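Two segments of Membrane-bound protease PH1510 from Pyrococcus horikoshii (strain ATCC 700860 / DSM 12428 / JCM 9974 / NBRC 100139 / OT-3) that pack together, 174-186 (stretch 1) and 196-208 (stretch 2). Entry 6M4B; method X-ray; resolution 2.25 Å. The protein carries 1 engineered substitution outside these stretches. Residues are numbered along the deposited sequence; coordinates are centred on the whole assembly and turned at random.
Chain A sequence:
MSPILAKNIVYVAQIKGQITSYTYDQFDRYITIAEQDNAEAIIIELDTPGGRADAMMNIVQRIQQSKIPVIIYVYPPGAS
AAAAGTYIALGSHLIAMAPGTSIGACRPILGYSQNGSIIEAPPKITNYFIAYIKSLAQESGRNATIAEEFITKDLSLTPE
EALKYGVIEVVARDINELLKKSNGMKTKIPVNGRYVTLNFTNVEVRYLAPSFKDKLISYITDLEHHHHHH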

# COMPACT_ATOMS: atom_id res chain seq x y z
N ASP A 174 -27.35 3.79 -13.56
CA ASP A 174 -27.75 4.25 -12.23
C ASP A 174 -27.52 3.19 -11.18
O ASP A 174 -27.03 2.10 -11.48
N ILE A 175 -27.79 3.57 -9.93
CA ILE A 175 -27.59 2.72 -8.81
C ILE A 175 -28.29 1.38 -9.01
O ILE A 175 -27.71 0.34 -8.77
N ASN A 176 -29.51 1.41 -9.46
CA ASN A 176 -30.28 0.18 -9.65
C ASN A 176 -29.65 -0.78 -10.71
O ASN A 176 -29.55 -2.00 -10.48
N GLU A 177 -29.20 -0.24 -11.85
CA GLU A 177 -28.50 -1.07 -12.84
C GLU A 177 -27.14 -1.56 -12.25
O GLU A 177 -26.75 -2.69 -12.49
N LEU A 178 -26.46 -0.74 -11.45
CA LEU A 178 -25.18 -1.15 -10.81
C LEU A 178 -25.39 -2.38 -9.90
O LEU A 178 -24.73 -3.44 -10.09
N LEU A 179 -26.39 -2.27 -9.03
CA LEU A 179 -26.83 -3.38 -8.17
C LEU A 179 -27.18 -4.61 -8.94
O LEU A 179 -26.68 -5.69 -8.64
N LYS A 180 -27.94 -4.46 -10.01
CA LYS A 180 -28.35 -5.61 -10.82
C LYS A 180 -27.17 -6.33 -11.47
O LYS A 180 -27.06 -7.55 -11.39
N LYS A 181 -26.29 -5.60 -12.15
CA LYS A 181 -25.14 -6.25 -12.84
C LYS A 181 -24.02 -6.70 -11.89
O LYS A 181 -23.22 -7.58 -12.24
N SER A 182 -23.94 -6.06 -10.72
CA SER A 182 -22.91 -6.39 -9.73
C SER A 182 -23.31 -7.60 -8.91
O SER A 182 -22.44 -8.26 -8.28
N ASN A 183 -24.61 -7.90 -8.88
CA ASN A 183 -25.13 -8.98 -8.03
C ASN A 183 -24.53 -10.31 -8.42
O ASN A 183 -24.58 -10.66 -9.57
N GLY A 184 -23.99 -11.04 -7.47
CA GLY A 184 -23.32 -12.33 -7.72
C GLY A 184 -21.84 -12.28 -8.14
O GLY A 184 -21.24 -13.33 -8.35
N MET A 185 -21.27 -11.08 -8.30
CA MET A 185 -19.85 -11.03 -8.59
C MET A 185 -19.00 -10.99 -7.32
O MET A 185 -19.44 -10.54 -6.24
N LYS A 186 -17.84 -11.63 -7.40
CA LYS A 186 -16.85 -11.56 -6.34
C LYS A 186 -16.12 -10.24 -6.31
O LYS A 186 -15.89 -9.62 -7.33
N VAL A 196 -15.36 -12.05 -1.20
CA VAL A 196 -16.80 -12.07 -0.93
C VAL A 196 -17.64 -11.99 -2.20
O VAL A 196 -17.35 -11.20 -3.07
N THR A 197 -18.71 -12.78 -2.29
CA THR A 197 -19.69 -12.67 -3.38
C THR A 197 -20.74 -11.62 -3.01
O THR A 197 -21.31 -11.70 -1.96
N LEU A 198 -20.96 -10.62 -3.86
CA LEU A 198 -21.87 -9.55 -3.55
C LEU A 198 -23.31 -10.05 -3.70
O LEU A 198 -23.66 -10.72 -4.69
N ASN A 199 -24.15 -9.74 -2.73
CA ASN A 199 -25.54 -10.18 -2.77
C ASN A 199 -26.44 -9.00 -2.76
O ASN A 199 -26.64 -8.34 -1.73
N PHE A 200 -26.96 -8.71 -3.95
CA PHE A 200 -27.76 -7.52 -4.12
C PHE A 200 -29.14 -7.82 -4.64
O PHE A 200 -29.84 -6.94 -5.14
N THR A 201 -29.57 -9.05 -4.51
CA THR A 201 -30.88 -9.42 -5.02
C THR A 201 -32.00 -8.57 -4.40
O THR A 201 -32.79 -8.00 -5.11
N ASN A 202 -32.01 -8.44 -3.08
CA ASN A 202 -32.96 -7.56 -2.37
C ASN A 202 -32.23 -6.78 -1.35
O ASN A 202 -31.74 -7.34 -0.36
N VAL A 203 -32.12 -5.49 -1.58
CA VAL A 203 -31.23 -4.66 -0.78
C VAL A 203 -31.87 -3.32 -0.49
O VAL A 203 -32.67 -2.86 -1.25
N GLU A 204 -31.61 -2.76 0.69
CA GLU A 204 -32.11 -1.43 1.05
C GLU A 204 -31.03 -0.43 0.80
O GLU A 204 -30.04 -0.41 1.48
N VAL A 205 -31.25 0.44 -0.18
CA VAL A 205 -30.29 1.48 -0.49
C VAL A 205 -30.48 2.62 0.50
O VAL A 205 -31.58 3.07 0.67
N ARG A 206 -29.43 3.06 1.18
CA ARG A 206 -29.47 4.25 2.06
C ARG A 206 -28.39 5.26 1.68
O ARG A 206 -27.26 4.88 1.46
N TYR A 207 -28.74 6.53 1.57
CA TYR A 207 -27.81 7.59 1.16
C TYR A 207 -27.17 8.19 2.39
O TYR A 207 -27.83 8.42 3.35
N LEU A 208 -25.85 8.35 2.37
CA LEU A 208 -25.16 9.03 3.44
C LEU A 208 -24.89 10.41 2.95
O LEU A 208 -24.48 10.61 1.79

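The contact between these stretches divides into an apolar part, where the helix 175-182 lies against residues 200-207, and a polar part, where the chain leaving the helix runs beside residues 196-201.

Leu179 and Phe200 dominate the apolar part. Leu179 (chi1 m, chi2 t) starts sideways, but its end reaches across: CD2 sits over one face of the Phe200 ring, 3.7 Å from the ring centroid and almost on its normal, a CH-pi contact. Leu179 CD1 lies 3.7 Å from Val205 CG2 and 3.9 Å from Val203 CG1, so a branched leucine can meet the ring with one methyl and the two valines with the other. Phe200, chi1 m, points toward the helix, and Ser182 CB approaches the edge of its ring, 3.8 Å from CE2. Ser182 suits this buried site because it is small and its hydroxyl is satisfied within the helix: OG (chi1 m) donates to Leu178 O at 2.9 Å. One turn before Leu179, Ile175 (m, m) also points toward stretch 2, with CG1 3.8 Å from Tyr207 OH, a contact without a hydrogen bond.

Asn183, the first residue to leave helical geometry, is the main side-chain source of polar bonds across the contact. With chi1 t, its amide uses both ends: OD1 accepts from Phe200 N at 2.7 Å and nearly linearly, while ND2 donates to Thr201 OG1 at 2.9 Å. Asparagine suits the place because one short side chain supplies an acceptor for a backbone NH and a donor for a hydroxyl. Asn183 OD1 is also 3.5 Å from Leu198 O, but both are acceptors, and that carbonyl is instead satisfied by Gly184 N at 2.8 Å. Thr201, chi1 m, also has a weak bond within its own stretch, from Thr201 N to Asn199 OD1 at 3.4 Å.

Gly184 lies within a type II turn from Ser182 to Met185, closed by Met185 N donating to Ser182 O at 3.1 Å. Its positive phi would jam a CB against the preceding carbonyl oxygen, so glycine fits. At the end of the turn, Met185 O accepts from Leu198 N at 2.8 Å, completing the pairing of Leu198's NH and carbonyl with stretch 1. Met185 itself, chi1 p, points away. Lys186 and Thr197 form a single backbone bridge, and Lys186 CG packs 3.8 Å from Thr197 OG1 before the lysine's end leads away.

At the helix start, Asp174 (chi1 p) caps the helix, OD1 accepting from Glu177 N at 2.8 Å.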

# COMPACT_ATOMS: atom_id res chain seq x y z
CB ASP A 174 -29.25 4.67 -12.21
CG ASP A 174 -30.18 3.59 -12.76
OD1 ASP A 174 -29.90 2.37 -12.60
OD2 ASP A 174 -31.20 3.96 -13.38
CB ILE A 175 -27.99 3.40 -7.49
CG1 ILE A 175 -27.02 4.54 -7.10
CG2 ILE A 175 -28.00 2.39 -6.37
CD1 ILE A 175 -25.57 4.10 -6.86
CB ASN A 176 -31.71 0.57 -10.03
CG ASN A 176 -32.73 -0.54 -9.79
OD1 ASN A 176 -33.41 -0.61 -8.72
ND2 ASN A 176 -32.85 -1.40 -10.79
CB GLU A 177 -28.35 -0.37 -14.21
CG GLU A 177 -28.05 -1.37 -15.31
CD GLU A 177 -27.85 -0.80 -16.75
OE1 GLU A 177 -27.20 0.24 -17.00
OE2 GLU A 177 -28.32 -1.49 -17.69
CB LEU A 178 -24.53 0.03 -10.06
CG LEU A 178 -23.16 -0.18 -9.35
CD1 LEU A 178 -22.52 1.14 -9.03
CD2 LEU A 178 -23.32 -0.93 -8.04
CB LEU A 179 -28.01 -2.97 -7.29
CG LEU A 179 -27.66 -1.88 -6.26
CD1 LEU A 179 -28.95 -1.38 -5.58
CD2 LEU A 179 -26.64 -2.31 -5.21
CB LYS A 180 -29.36 -5.12 -11.85
CG LYS A 180 -30.03 -6.16 -12.73
CD LYS A 180 -30.97 -5.42 -13.72
CE LYS A 180 -30.93 -5.97 -15.15
NZ LYS A 180 -31.89 -7.09 -15.37
CB LYS A 181 -24.54 -5.29 -13.86
CG LYS A 181 -25.46 -5.00 -15.04
CD LYS A 181 -24.99 -3.78 -15.82
CE LYS A 181 -25.45 -3.81 -17.26
NZ LYS A 181 -24.61 -2.92 -18.10
CB SER A 182 -22.60 -5.22 -8.81
OG SER A 182 -21.99 -4.17 -9.53
CB ASN A 183 -26.65 -9.06 -8.19
CG ASN A 183 -27.29 -10.04 -7.25
OD1 ASN A 183 -26.77 -10.32 -6.17
ND2 ASN A 183 -28.44 -10.49 -7.60
CB MET A 185 -19.48 -10.10 -9.79
CG MET A 185 -19.83 -8.65 -9.85
SD MET A 185 -19.06 -7.93 -11.31
CE MET A 185 -20.00 -8.17 -12.85
CB LYS A 186 -15.82 -12.67 -6.48
CG LYS A 186 -16.46 -14.04 -6.55
CD LYS A 186 -15.46 -15.18 -6.48
CE LYS A 186 -15.68 -16.01 -5.23
NZ LYS A 186 -15.36 -17.42 -5.57
CB VAL A 196 -17.15 -10.87 0.02
CG1 VAL A 196 -18.64 -10.72 0.20
CG2 VAL A 196 -16.53 -11.09 1.39
CB THR A 197 -20.33 -14.04 -3.70
OG1 THR A 197 -19.31 -14.94 -4.15
CG2 THR A 197 -21.39 -13.93 -4.84
CB LEU A 198 -21.65 -8.35 -4.45
CG LEU A 198 -20.27 -7.67 -4.34
CD1 LEU A 198 -20.06 -6.71 -5.49
CD2 LEU A 198 -20.14 -6.97 -3.01
CB ASN A 199 -25.84 -11.06 -1.58
CG ASN A 199 -27.32 -11.33 -1.42
OD1 ASN A 199 -28.13 -11.14 -2.32
ND2 ASN A 199 -27.67 -11.79 -0.24
CB PHE A 200 -27.08 -6.56 -5.12
CG PHE A 200 -25.78 -5.94 -4.65
CD1 PHE A 200 -25.57 -5.55 -3.30
CD2 PHE A 200 -24.83 -5.63 -5.56
CE1 PHE A 200 -24.41 -4.92 -2.93
CE2 PHE A 200 -23.66 -5.00 -5.20
CZ PHE A 200 -23.45 -4.64 -3.91
CB THR A 201 -31.08 -10.89 -4.77
OG1 THR A 201 -29.95 -11.58 -5.34
CG2 THR A 201 -32.43 -11.38 -5.40
CB ASN A 202 -34.04 -8.39 -1.69
CG ASN A 202 -34.95 -9.02 -2.70
OD1 ASN A 202 -34.92 -10.22 -2.93
ND2 ASN A 202 -35.71 -8.19 -3.37
CB VAL A 203 -29.89 -4.55 -1.49
CG1 VAL A 203 -30.06 -4.01 -2.88
CG2 VAL A 203 -29.00 -3.63 -0.74
CB GLU A 204 -32.53 -1.38 2.52
CG GLU A 204 -33.75 -2.26 2.78
CD GLU A 204 -34.14 -2.35 4.25
OE1 GLU A 204 -34.27 -1.26 4.88
OE2 GLU A 204 -34.37 -3.51 4.72
CB VAL A 205 -30.51 1.99 -1.91
CG1 VAL A 205 -29.54 3.14 -2.21
CG2 VAL A 205 -30.34 0.84 -2.90
CB ARG A 206 -29.29 3.86 3.52
CG ARG A 206 -30.38 2.96 4.06
CD ARG A 206 -30.06 2.62 5.50
NE ARG A 206 -31.14 1.86 6.14
CZ ARG A 206 -31.04 1.26 7.32
NH1 ARG A 206 -32.08 0.58 7.80
NH2 ARG A 206 -29.91 1.32 8.03
CB TYR A 207 -28.50 8.62 0.23
CG TYR A 207 -28.77 8.04 -1.15
CD1 TYR A 207 -29.83 7.19 -1.35
CD2 TYR A 207 -27.92 8.31 -2.25
CE1 TYR A 207 -30.07 6.60 -2.61
CE2 TYR A 207 -28.16 7.74 -3.52
CZ TYR A 207 -29.23 6.87 -3.69
OH TYR A 207 -29.55 6.25 -4.91
CB LEU A 208 -23.83 8.36 3.78
CG LEU A 208 -23.97 6.96 4.36
CD1 LEU A 208 -22.61 6.34 4.46
CD2 LEU A 208 -24.66 7.00 5.72